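Side-chain contacts in transcriptional repressor (Vibrio fischeri, PDB 3KV1), which probably represses transcription by binding DNA, with a domain thought to sense a sugar ligand, as in other regulators of the SorC family: residues T34-Q37 against R38-V41; T172-E175 against F176-R180. All coordinates share one frame; numbering follows the deposited sequence. Where two conformers were deposited one is given.

Contact 1: residues T34-Q37 against R38-V41; sequences TNEQ and RKQV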
loop_
_atom_site.group_PDB
_atom_site.type_symbol
_atom_site.label_atom_id
_atom_site.label_comp_id
_atom_site.label_asym_id
_atom_site.label_seq_id
_atom_site.Cartn_x
_atom_site.Cartn_y
_atom_site.Cartn_z
ATOM N N THR A 34 26.415 14.495 -1.623
ATOM C CA THR A 34 25.109 14.430 -2.234
ATOM C C THR A 34 24.008 14.316 -1.182
ATOM O O THR A 34 22.910 14.857 -1.361
ATOM C CB THR A 34 25.020 13.253 -3.227
ATOM O OG1 THR A 34 26.044 13.412 -4.213
ATOM C CG2 THR A 34 23.662 13.225 -3.904
ATOM N N ASN A 35 24.293 13.596 -0.097
ATOM C CA ASN A 35 23.316 13.462 0.990
ATOM C C ASN A 35 22.949 14.848 1.490
ATOM O O ASN A 35 21.770 15.202 1.567
ATOM C CB ASN A 35 23.872 12.637 2.157
ATOM C CG ASN A 35 24.048 11.165 1.818
ATOM O OD1 ASN A 35 23.429 10.644 0.901
ATOM N ND2 ASN A 35 24.894 10.486 2.579
ATOM N N GLU A 36 23.973 15.633 1.817
ATOM C CA GLU A 36 23.764 16.992 2.353
ATOM C C GLU A 36 23.099 17.854 1.300
ATOM O O GLU A 36 22.211 18.686 1.611
ATOM C CB GLU A 36 25.083 17.633 2.841
ATOM C CG GLU A 36 25.699 16.952 4.047
ATOM C CD GLU A 36 24.740 16.872 5.234
ATOM O OE1 GLU A 36 23.872 17.765 5.378
ATOM O OE2 GLU A 36 24.847 15.910 6.028
ATOM N N GLN A 37 23.495 17.682 0.040
ATOM C CA GLN A 37 22.789 18.445 -0.982
ATOM C C GLN A 37 21.294 18.128 -1.055
ATOM O O GLN A 37 20.478 19.049 -1.166
ATOM C CB GLN A 37 23.398 18.252 -2.378
ATOM C CG GLN A 37 22.921 19.325 -3.366
ATOM C CD GLN A 37 23.573 20.673 -3.069
ATOM O OE1 GLN A 37 24.788 20.795 -3.168
ATOM N NE2 GLN A 37 22.775 21.679 -2.704
ATOM N N ARG A 38 20.939 16.840 -1.014
ATOM C CA ARG A 38 19.518 16.434 -1.055
ATOM C C ARG A 38 18.728 17.005 0.108
ATOM O O ARG A 38 17.548 17.356 -0.038
ATOM C CB ARG A 38 19.377 14.914 -1.035
ATOM C CG ARG A 38 19.625 14.234 -2.380
ATOM C CD ARG A 38 19.112 12.792 -2.325
ATOM N NE ARG A 38 19.874 11.980 -1.384
ATOM C CZ ARG A 38 20.868 11.174 -1.733
ATOM N NH1 ARG A 38 21.214 11.072 -3.007
ATOM N NH2 ARG A 38 21.517 10.474 -0.809
ATOM N N LYS A 39 19.367 17.077 1.271
ATOM C CA LYS A 39 18.707 17.625 2.445
ATOM C C LYS A 39 18.395 19.087 2.246
ATOM O O LYS A 39 17.336 19.558 2.665
ATOM C CB LYS A 39 19.592 17.501 3.663
ATOM C CG LYS A 39 19.622 16.086 4.206
ATOM C CD LYS A 39 20.594 16.022 5.392
ATOM C CE LYS A 39 20.417 14.741 6.200
ATOM N NZ LYS A 39 21.314 14.779 7.399
ATOM N N GLN A 40 19.336 19.827 1.648
ATOM C CA GLN A 40 19.130 21.268 1.541
ATOM C C GLN A 40 18.101 21.594 0.455
ATOM O O GLN A 40 17.340 22.549 0.597
ATOM C CB GLN A 40 20.454 22.008 1.298
ATOM C CG GLN A 40 21.363 21.968 2.479
ATOM C CD GLN A 40 20.732 22.641 3.666
ATOM O OE1 GLN A 40 20.208 23.746 3.542
ATOM N NE2 GLN A 40 20.744 21.969 4.813
ATOM N N VAL A 41 18.120 20.826 -0.631
ATOM C CA VAL A 41 17.100 20.946 -1.681
ATOM C C VAL A 41 15.732 20.586 -1.079
ATOM O O VAL A 41 14.728 21.259 -1.305
ATOM C CB VAL A 41 17.426 19.989 -2.850
ATOM C CG1 VAL A 41 16.250 19.863 -3.805
ATOM C CG2 VAL A 41 18.665 20.507 -3.595
#
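Gln37 O takes two backbone N-H groups, a straight bond from Val41 N at 3.0 Å and a weak, bent one from Gln40 N (N-H...O 121°), in the first turns of the alpha-helix 34-52. The regular i to i+4 pattern begins at once, with Arg38 N on Thr34 O at 2.8 Å. In the Arg38 conformer described here, one of two, that same carbonyl oxygen also lies over the centre of the guanidinium, on one face and 4.1 Å above its plane. The arginine gets there because its chain turns back at chi3 (-66°) toward the start of the helix. Its NH1 then meets the methyl CG2 of Thr34 at 3.4 Å, while the Asn35 amide, also modelled in two conformers, is only tentatively placed beside the guanidinium. On the outer side Glu36 and Lys39 run alongside, pointing the same way, and form a long salt bridge, OE2 to NZ 4.0 Å. Gln37 faces inward instead: its amide bonds to the backbone of Gln31 through OE1 and to Leu29 O through NE2, tying the helix to the segment that follows strand 24-28. One turn on, Val41 packs on Ser28 and Ala250, and its CG2 rests 3.4 Å from Gln37 O.

Contact 2: residues T172-E175 against F176-R180; sequences TPKE and FVEAR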
loop_
_atom_site.group_PDB
_atom_site.type_symbol
_atom_site.label_atom_id
_atom_site.label_comp_id
_atom_site.label_asym_id
_atom_site.label_seq_id
_atom_site.Cartn_x
_atom_site.Cartn_y
_atom_site.Cartn_z
ATOM N N THR A 172 16.843 -6.951 -18.516
ATOM C CA THR A 172 18.215 -7.449 -18.644
ATOM C C THR A 172 19.238 -6.297 -18.703
ATOM O O THR A 172 18.919 -5.201 -19.143
ATOM C CB THR A 172 18.416 -8.359 -19.897
ATOM O OG1 THR A 172 18.368 -7.565 -21.081
ATOM C CG2 THR A 172 17.344 -9.440 -19.995
ATOM N N PRO A 173 20.481 -6.554 -18.260
ATOM C CA PRO A 173 21.556 -5.565 -18.441
ATOM C C PRO A 173 21.670 -5.162 -19.916
ATOM O O PRO A 173 21.860 -3.989 -20.242
ATOM C CB PRO A 173 22.816 -6.335 -18.002
ATOM C CG PRO A 173 22.290 -7.364 -17.006
ATOM C CD PRO A 173 20.925 -7.752 -17.519
ATOM N N LYS A 174 21.572 -6.144 -20.807
ATOM C CA LYS A 174 21.636 -5.869 -22.241
ATOM C C LYS A 174 20.532 -4.890 -22.663
ATOM O O LYS A 174 20.799 -3.907 -23.361
ATOM C CB LYS A 174 21.554 -7.172 -23.040
ATOM C CG LYS A 174 21.570 -6.997 -24.546
ATOM C CD LYS A 174 21.621 -8.365 -25.238
ATOM C CE LYS A 174 21.655 -8.247 -26.772
ATOM N NZ LYS A 174 20.398 -7.614 -27.275
ATOM N N GLU A 175 19.299 -5.148 -22.223
ATOM C CA GLU A 175 18.173 -4.252 -22.515
ATOM C C GLU A 175 18.402 -2.840 -21.964
ATOM O O GLU A 175 18.074 -1.837 -22.604
ATOM C CB GLU A 175 16.856 -4.835 -21.952
ATOM C CG GLU A 175 16.389 -6.087 -22.689
ATOM C CD GLU A 175 15.045 -6.619 -22.186
ATOM O OE1 GLU A 175 14.920 -6.985 -20.985
ATOM O OE2 GLU A 175 14.105 -6.668 -23.002
ATOM N N PHE A 176 18.978 -2.778 -20.771
ATOM C CA PHE A 176 19.277 -1.503 -20.112
ATOM C C PHE A 176 20.274 -0.640 -20.898
ATOM O O PHE A 176 20.055 0.547 -21.131
ATOM C CB PHE A 176 19.808 -1.781 -18.705
ATOM C CG PHE A 176 19.872 -0.565 -17.830
ATOM C CD1 PHE A 176 18.728 -0.099 -17.195
ATOM C CD2 PHE A 176 21.067 0.111 -17.648
ATOM C CE1 PHE A 176 18.777 1.020 -16.384
ATOM C CE2 PHE A 176 21.123 1.230 -16.835
ATOM C CZ PHE A 176 19.978 1.685 -16.210
ATOM N N VAL A 177 21.381 -1.239 -21.336
ATOM C CA VAL A 177 22.342 -0.485 -22.109
ATOM C C VAL A 177 21.702 -0.054 -23.406
ATOM O O VAL A 177 21.924 1.063 -23.867
ATOM C CB VAL A 177 23.597 -1.336 -22.455
ATOM C CG1 VAL A 177 24.428 -0.615 -23.502
ATOM C CG2 VAL A 177 24.384 -1.620 -21.197
ATOM N N GLU A 178 20.891 -0.935 -23.994
ATOM C CA GLU A 178 20.205 -0.615 -25.249
ATOM C C GLU A 178 19.162 0.503 -25.137
ATOM O O GLU A 178 18.997 1.281 -26.064
ATOM C CB GLU A 178 19.610 -1.870 -25.883
ATOM C CG GLU A 178 20.709 -2.705 -26.538
ATOM C CD GLU A 178 20.307 -4.125 -26.860
ATOM O OE1 GLU A 178 19.110 -4.447 -26.721
ATOM O OE2 GLU A 178 21.217 -4.913 -27.242
ATOM N N ALA A 179 18.491 0.610 -23.996
ATOM C CA ALA A 179 17.592 1.748 -23.756
ATOM C C ALA A 179 18.345 3.079 -23.870
ATOM O O ALA A 179 17.867 4.054 -24.460
ATOM C CB ALA A 179 16.936 1.629 -22.360
ATOM N N ARG A 180 19.542 3.114 -23.310
ATOM C CA ARG A 180 20.383 4.303 -23.430
ATOM C C ARG A 180 20.926 4.502 -24.836
ATOM O O ARG A 180 20.865 5.605 -25.390
ATOM C CB ARG A 180 21.546 4.235 -22.438
ATOM C CG ARG A 180 22.466 5.468 -22.508
ATOM C CD ARG A 180 23.558 5.417 -21.446
ATOM N NE ARG A 180 24.269 6.692 -21.321
ATOM C CZ ARG A 180 23.813 7.746 -20.639
ATOM N NH1 ARG A 180 22.632 7.688 -20.033
ATOM N NH2 ARG A 180 24.531 8.872 -20.574
#
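Lys174 and Glu178, one helical turn apart, make the salt bridge across this contact: NZ gives a hydrogen bond at 2.8 Å to Glu178 OE2, which accepts through its syn lone pair, on the side of OE1. The lysine chain runs extended as far as CE and bends at its last torsion (chi4 -63°), which swings NZ back to the carboxylate; the two side chains cross at a slant, with Lys174 CG also 3.4 Å from Glu178 OE2. At the helix start Thr172 is the N-cap, and with Glu175 it forms a capping box. Glu175 N bonds to Thr172 OG1 at 2.8 Å, and in return Thr172 N gives an almost straight bond to Glu175 OE1 (3.1 Å, 177°), which accepts through its anti lone pair. The other carboxylate oxygen, OE2, pairs with Arg209. Backbone bonds carry the helix onward, from Phe176 N to Thr172 O (2.9 Å) through Ala179 N to Glu175 O (2.8 Å). Set at the surface of the chain, helix 173-181 lays Phe176 against Met159 of helix 159-162 and Val166 of helix 164-167, while a backbone hydrogen bond joins Ala179 to Ile185, where strand 185-189 begins.

How the contacts relate
Contact 1 comes first along the chain and closes well before contact 2 opens; their centres are 30 Å apart and their nearest atoms about 16 Å, so neither touches the other. Contact 1 fills the first two turns of the long helix 34-52; contact 2 takes in the N-cap and nearly all of the short helix 173-181, both within the putative sugar-binding domain. The mixed sheet connects them indirectly. Residues 34-41 pack on parallel strands 24-28 and 248-252, in keeping with a Rossmann-like fold, whereas helix 173-181 leads into strand 185-189, which pairs antiparallel with strand 151-158. Contact 2 lies farther out, its centre about 22 Å from that of the chain against about 16 Å for contact 1.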